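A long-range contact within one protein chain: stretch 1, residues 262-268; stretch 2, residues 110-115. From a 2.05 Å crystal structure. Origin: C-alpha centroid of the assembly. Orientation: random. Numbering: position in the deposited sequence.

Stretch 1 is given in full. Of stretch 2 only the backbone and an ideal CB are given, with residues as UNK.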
ATOM      1  N   SER A 262       3.895 -16.070  -4.152  1.00 17.91           N
ATOM      2  CA  SER A 262       3.237 -17.359  -4.277  1.00 19.05           C
ATOM      3  C   SER A 262       2.617 -17.492  -5.676  1.00 19.63           C
ATOM      4  O   SER A 262       2.824 -18.496  -6.356  1.00 19.90           O
ATOM      5  CB  SER A 262       2.165 -17.497  -3.195  1.00 19.62           C
ATOM      6  OG  SER A 262       1.561 -18.772  -3.230  1.00 20.87           O
HETATM    7  N   MSE A 263       1.865 -16.477  -6.099  1.00 19.43           N
HETATM    8  CA  MSE A 263       1.242 -16.476  -7.426  1.00 20.73           C
HETATM    9  C   MSE A 263       2.325 -16.666  -8.481  1.00 20.09           C
HETATM   10  O   MSE A 263       2.219 -17.517  -9.371  1.00 20.53           O
HETATM   11  CB  MSE A 263       0.546 -15.140  -7.705  1.00 19.22           C
HETATM   12  CG  MSE A 263      -0.771 -14.930  -6.996  1.00 23.02           C
HETATM   13 SE   MSE A 263      -1.397 -13.257  -7.224  1.00 20.01          SE
HETATM   14  CE  MSE A 263      -1.750 -12.841  -5.583  1.00 24.82           C
ATOM     15  N   GLY A 264       3.367 -15.849  -8.367  1.00 18.62           N
ATOM     16  CA  GLY A 264       4.463 -15.912  -9.307  1.00 18.99           C
ATOM     17  C   GLY A 264       5.147 -17.262  -9.367  1.00 20.34           C
ATOM     18  O   GLY A 264       5.442 -17.747 -10.455  1.00 22.68           O
ATOM     19  N   LEU A 265       5.399 -17.869  -8.209  1.00 21.18           N
ATOM     20  CA  LEU A 265       6.071 -19.158  -8.162  1.00 21.50           C
ATOM     21  C   LEU A 265       5.214 -20.272  -8.751  1.00 22.93           C
ATOM     22  O   LEU A 265       5.728 -21.149  -9.453  1.00 24.35           O
ATOM     23  CB  LEU A 265       6.484 -19.499  -6.720  1.00 20.33           C
ATOM     24  CG  LEU A 265       7.298 -20.791  -6.489  1.00 20.84           C
ATOM     25  CD1 LEU A 265       8.542 -20.808  -7.384  1.00 18.43           C
ATOM     26  CD2 LEU A 265       7.694 -20.903  -5.015  1.00 18.05           C
ATOM     27  N   GLN A 266       3.910 -20.237  -8.478  1.00 22.19           N
ATOM     28  CA  GLN A 266       3.007 -21.242  -9.000  1.00 21.47           C
ATOM     29  C   GLN A 266       2.834 -21.088 -10.501  1.00 22.78           C
ATOM     30  O   GLN A 266       2.515 -22.049 -11.195  1.00 22.52           O
ATOM     31  CB  GLN A 266       1.649 -21.167  -8.305  1.00 20.76           C
ATOM     32  CG  GLN A 266       1.696 -21.663  -6.877  1.00 23.67           C
ATOM     33  CD  GLN A 266       0.332 -21.999  -6.316  1.00 23.01           C
ATOM     34  OE1 GLN A 266      -0.500 -22.596  -6.996  1.00 23.98           O
ATOM     35  NE2 GLN A 266       0.104 -21.635  -5.059  1.00 26.83           N
ATOM     36  N   ALA A 267       3.032 -19.879 -11.009  1.00 23.27           N
ATOM     37  CA  ALA A 267       2.914 -19.663 -12.444  1.00 24.23           C
ATOM     38  C   ALA A 267       4.148 -20.283 -13.087  1.00 24.86           C
ATOM     39  O   ALA A 267       4.040 -21.002 -14.071  1.00 27.38           O
ATOM     40  CB  ALA A 267       2.846 -18.175 -12.757  1.00 22.87           C
ATOM     41  N   LYS A 268       5.316 -20.018 -12.503  1.00 25.34           N
ATOM     42  CA  LYS A 268       6.581 -20.547 -13.012  1.00 26.21           C
ATOM     43  C   LYS A 268       6.605 -22.067 -12.992  1.00 26.38           C
ATOM     44  O   LYS A 268       7.174 -22.695 -13.883  1.00 25.95           O
ATOM     45  CB  LYS A 268       7.764 -20.015 -12.191  1.00 26.00           C
ATOM     46  CG  LYS A 268       9.115 -20.525 -12.673  1.00 29.45           C
ATOM     47  CD  LYS A 268      10.256 -20.034 -11.791  1.00 32.24           C
ATOM     48  CE  LYS A 268      11.591 -20.638 -12.220  1.00 30.91           C
ATOM     49  NZ  LYS A 268      11.960 -20.331 -13.630  1.00 30.87           N
ATOM     50  N   UNK A 110       4.207 -11.844 -16.796  1.00 21.54           N
ATOM     51  CA  UNK A 110       3.572 -10.851 -15.939  1.00 20.77           C
ATOM     52  C   UNK A 110       2.377 -11.567 -15.319  1.00 20.51           C
ATOM     53  O   UNK A 110       1.277 -11.518 -15.854  1.00 20.01           O
ATOM     54  CB  UNK A 110       3.161  -9.593 -16.707  1.00 20.77           C
ATOM     55  N   UNK A 111       2.615 -12.230 -14.193  1.00 19.73           N
ATOM     56  CA  UNK A 111       1.592 -13.004 -13.501  1.00 19.67           C
ATOM     57  C   UNK A 111       0.359 -12.238 -13.045  1.00 20.20           C
ATOM     58  O   UNK A 111      -0.771 -12.640 -13.335  1.00 19.41           O
ATOM     59  CB  UNK A 111       2.226 -13.668 -12.277  1.00 19.67           C
ATOM     60  N   UNK A 112       0.555 -11.147 -12.317  1.00 20.83           N
ATOM     61  CA  UNK A 112      -0.600 -10.400 -11.858  1.00 19.51           C
ATOM     62  C   UNK A 112      -0.290  -9.051 -11.228  1.00 19.38           C
ATOM     63  O   UNK A 112       0.840  -8.764 -10.850  1.00 20.19           O
ATOM     64  CB  UNK A 112      -1.373 -11.251 -10.848  1.00 19.51           C
ATOM     65  N   UNK A 113      -1.326  -8.227 -11.149  1.00 18.89           N
ATOM     66  CA  UNK A 113      -1.255  -6.914 -10.533  1.00 19.35           C
ATOM     67  C   UNK A 113      -2.271  -6.971  -9.397  1.00 20.06           C
ATOM     68  O   UNK A 113      -3.413  -7.399  -9.596  1.00 19.12           O
ATOM     69  CB  UNK A 113      -1.541  -5.783 -11.523  1.00 19.35           C
ATOM     70  N   UNK A 114      -1.852  -6.576  -8.202  1.00 19.04           N
ATOM     71  CA  UNK A 114      -2.748  -6.590  -7.056  1.00 18.93           C
ATOM     72  C   UNK A 114      -2.951  -5.170  -6.561  1.00 18.10           C
ATOM     73  O   UNK A 114      -2.033  -4.357  -6.583  1.00 17.34           O
ATOM     74  CB  UNK A 114      -2.200  -7.481  -5.939  1.00 18.93           C
ATOM     75  N   UNK A 115      -4.160  -4.865  -6.109  1.00 18.99           N
ATOM     76  CA  UNK A 115      -4.433  -3.533  -5.621  1.00 19.44           C
ATOM     77  C   UNK A 115      -5.721  -3.519  -4.824  1.00 20.45           C
ATOM     78  O   UNK A 115      -6.362  -4.550  -4.641  1.00 19.97           O
ATOM     79  CB  UNK A 115      -4.507  -2.537  -6.780  1.00 19.44           C
TER

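Stretch 1 is a helix and stretch 2 a strand running nearly antiparallel to it, at 161° between their N-to-C directions and 8.1 Å at the closest approach of the axes. The helix offers the strand an apolar surface made of the selenomethionine M263, the bare backbone of G264 and the methyl of A267; its polar side chains, S262, Q266 and K268, lie out of contact.

At position 110 the ideal CB has nothing of the helix within 5.5 Å, so stretch 1 sets no preference and many side chains would be compatible. The residue is Y110; its OH is hydrogen-bonded elsewhere in the structure.

Position 111 is the most constrained. Its CA lies 5.9 Å from the CA of G264, and its CA-to-CB bond points toward the helix. The ideal CB is 4.3 Å from G264 CA, 4.6 Å from A267 CB and 4.8 Å from M263 O. M263 O already accepts the helical hydrogen bond from A267 N (3.0 Å), and the rest of the surface is apolar. A compact aliphatic group would suit: alanine would make looser contact, while valine or isoleucine could spread branches over the helix. The backbone angles, -59/-53, are unusual for a strand residue but exclude none of these. The residue is V111, with chi1 in t. Its CG2 packs 3.6 Å from A267 CB and 3.8 Å from G264 CA, and CG1 sits 4.0 Å from M263 CB.

At position 112 CA-to-CB again points toward the helix, and the ideal CB is already 4.1 Å from M263 SE. A small apolar residue fits directly. The residue is A112, whose CB meets M263 SE at 4.2 Å.

Position 113 directs its CB away from the helix, which therefore leaves the choice free. It is occupied by H113, with no contact to stretch 1.

Position 114 points back toward the helix, but its ideal CB is 5.4 Å from M263 CE, the end of a long side chain reaching along the strand. A longer apolar residue, such as leucine, isoleucine or methionine, could bridge this gap. The residue is L114, in the m, t rotamer, whose CD1 comes to 3.4 Å from M263 CE, a close apolar contact.

Position 115 lies beyond reach of the helix and could accept many residues. It is S115, whose OG is hydrogen-bonded to a residue adjoining one of the stretches.

Stretch 2 (110-115) YVAHLS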
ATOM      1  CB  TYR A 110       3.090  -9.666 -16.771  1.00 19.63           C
ATOM      2  CG  TYR A 110       2.667  -8.456 -15.974  1.00 18.48           C
ATOM      3  CD1 TYR A 110       2.593  -8.488 -14.580  1.00 18.06           C
ATOM      4  CD2 TYR A 110       2.336  -7.272 -16.623  1.00 17.57           C
ATOM      5  CE1 TYR A 110       2.201  -7.365 -13.859  1.00 15.99           C
ATOM      6  CE2 TYR A 110       1.947  -6.156 -15.921  1.00 17.51           C
ATOM      7  CZ  TYR A 110       1.878  -6.201 -14.540  1.00 17.54           C
ATOM      8  OH  TYR A 110       1.493  -5.071 -13.859  1.00 16.41           O
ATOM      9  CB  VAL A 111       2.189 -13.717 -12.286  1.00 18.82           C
ATOM     10  CG1 VAL A 111       1.119 -14.551 -11.600  1.00 19.40           C
ATOM     11  CG2 VAL A 111       3.359 -14.578 -12.724  1.00 19.57           C
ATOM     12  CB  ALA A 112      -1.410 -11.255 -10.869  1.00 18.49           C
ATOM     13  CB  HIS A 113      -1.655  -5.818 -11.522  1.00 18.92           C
ATOM     14  CG  HIS A 113      -1.689  -4.449 -10.917  1.00 20.02           C
ATOM     15  ND1 HIS A 113      -0.567  -3.840 -10.396  1.00 20.53           N
ATOM     16  CD2 HIS A 113      -2.713  -3.589 -10.709  1.00 17.50           C
ATOM     17  CE1 HIS A 113      -0.899  -2.666  -9.893  1.00 17.05           C
ATOM     18  NE2 HIS A 113      -2.196  -2.490 -10.068  1.00 18.80           N
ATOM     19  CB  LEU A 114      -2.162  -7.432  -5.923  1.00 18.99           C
ATOM     20  CG  LEU A 114      -1.810  -8.885  -6.238  1.00 20.24           C
ATOM     21  CD1 LEU A 114      -1.326  -9.532  -4.957  1.00 19.53           C
ATOM     22  CD2 LEU A 114      -3.014  -9.628  -6.806  1.00 19.55           C
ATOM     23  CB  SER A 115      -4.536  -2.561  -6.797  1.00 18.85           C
ATOM     24  OG  SER A 115      -4.614  -1.219  -6.349  1.00 18.02           O
TER
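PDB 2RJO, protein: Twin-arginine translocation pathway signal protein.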